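Local coordinates for protein glycerate dehydrogenase (Bacillus sp. 5mfcol3.1, PDB 6P2I) that probably reduces acyclic imino acids asymmetrically to amino acids with NADPH, as an imine reductase of the D-2-hydroxyacid dehydrogenase family, at residues N261-I264 / G265-N268. Numbering follows the deposited sequence.
Sequences NPII and GLNN
Gly-265 N and Leu-266 N reach back to the carbonyls of Pro-262 and Ile-263, the i to i+3 pairing that defines a short 3-10 turn. The Gly-265 N to Pro-262 O bond is 2.9 Å long, and that from Leu-266 N to Ile-263 O, at 3.0 Å, is the straighter, with an N-H...O angle of 166°. The turn illustrates how a side chain can start a helical segment: Asn-261 OD1 accepts from Ile-263 N at 3.0 Å in an Asx turn, while the carbonyl of Asn-261 takes Ile-264 N. ND2 of the Asn-261 side chain donates to Tyr-257 O and to Glu-235 OE2, so both ends of the side-chain amide are engaged, which should fix its rotation.

In the Rossmann-type nucleotide-binding domain, this turn belongs to the loop joining strand 249-252 to strand 269-271, the outermost of the parallel sheet on that side within this chain. The second subunit meets the turn through Arg-125 of that chain, whose NH1 donates to the carbonyl oxygens of Ile-264 and Leu-266. Ile-263 and Leu-266 are buried beside helix 235-243, Leu-266 lying on Tyr-239 and Leu-242. Leu-266 CG stands anti to its own carbonyl carbon (chi1 -63°), and its CD1 branch folds back over the turn to lie 3.8 Å from Ile-263 CA. An alanine here would keep the backbone bond, but is likely to open a gap between the CG2 methyl of Ile-263 and Tyr-239 and Leu-242 of that helix. Ile-263 turns its CG2 branch anti to the backbone N, and this methyl meets Leu-266 CD1 at 4.0 Å.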
# COMPACT_ATOMS: atom_id res chain seq x y z
N ASN A 261 -15.84 17.90 10.06
CA ASN A 261 -14.98 18.34 8.98
C ASN A 261 -15.52 17.80 7.66
O ASN A 261 -15.68 16.58 7.53
CB ASN A 261 -13.54 17.88 9.19
CG ASN A 261 -12.55 18.56 8.24
OD1 ASN A 261 -12.81 18.71 7.05
ND2 ASN A 261 -11.40 18.94 8.77
N PRO A 262 -15.83 18.66 6.68
CA PRO A 262 -16.42 18.17 5.43
C PRO A 262 -15.56 17.15 4.69
O PRO A 262 -16.10 16.37 3.90
CB PRO A 262 -16.60 19.45 4.60
CG PRO A 262 -16.63 20.55 5.62
CD PRO A 262 -15.71 20.12 6.71
N ILE A 263 -14.25 17.14 4.92
CA ILE A 263 -13.40 16.14 4.26
C ILE A 263 -13.82 14.73 4.64
O ILE A 263 -13.67 13.79 3.84
CB ILE A 263 -11.92 16.42 4.60
CG1 ILE A 263 -11.48 17.72 3.93
CG2 ILE A 263 -11.02 15.25 4.20
CD1 ILE A 263 -10.05 18.10 4.21
N ILE A 264 -14.39 14.55 5.84
CA ILE A 264 -14.88 13.24 6.27
C ILE A 264 -15.98 12.71 5.35
O ILE A 264 -16.22 11.50 5.31
CB ILE A 264 -15.34 13.32 7.75
CG1 ILE A 264 -14.21 12.90 8.68
CG2 ILE A 264 -16.57 12.48 8.03
CD1 ILE A 264 -13.05 13.82 8.62
N GLY A 265 -16.62 13.58 4.58
CA GLY A 265 -17.66 13.20 3.65
C GLY A 265 -17.19 12.76 2.28
O GLY A 265 -18.00 12.29 1.47
N LEU A 266 -15.90 12.88 1.99
CA LEU A 266 -15.37 12.64 0.66
C LEU A 266 -15.09 11.16 0.41
O LEU A 266 -14.57 10.46 1.28
CB LEU A 266 -14.08 13.43 0.44
CG LEU A 266 -14.14 14.95 0.49
CD1 LEU A 266 -12.72 15.50 0.54
CD2 LEU A 266 -14.88 15.47 -0.72
N ASN A 267 -15.41 10.71 -0.80
CA ASN A 267 -15.16 9.34 -1.22
C ASN A 267 -13.85 9.17 -1.98
O ASN A 267 -13.62 8.11 -2.57
CB ASN A 267 -16.32 8.83 -2.08
CG ASN A 267 -16.51 9.65 -3.36
OD1 ASN A 267 -15.71 10.53 -3.68
ND2 ASN A 267 -17.58 9.36 -4.08
N ASN A 268 -13.01 10.20 -2.00
CA ASN A 268 -11.70 10.09 -2.63
C ASN A 268 -10.59 10.47 -1.66
O ASN A 268 -9.52 10.93 -2.08
CB ASN A 268 -11.62 10.93 -3.91
CG ASN A 268 -12.03 12.39 -3.69
OD1 ASN A 268 -12.37 12.80 -2.59
ND2 ASN A 268 -11.98 13.17 -4.77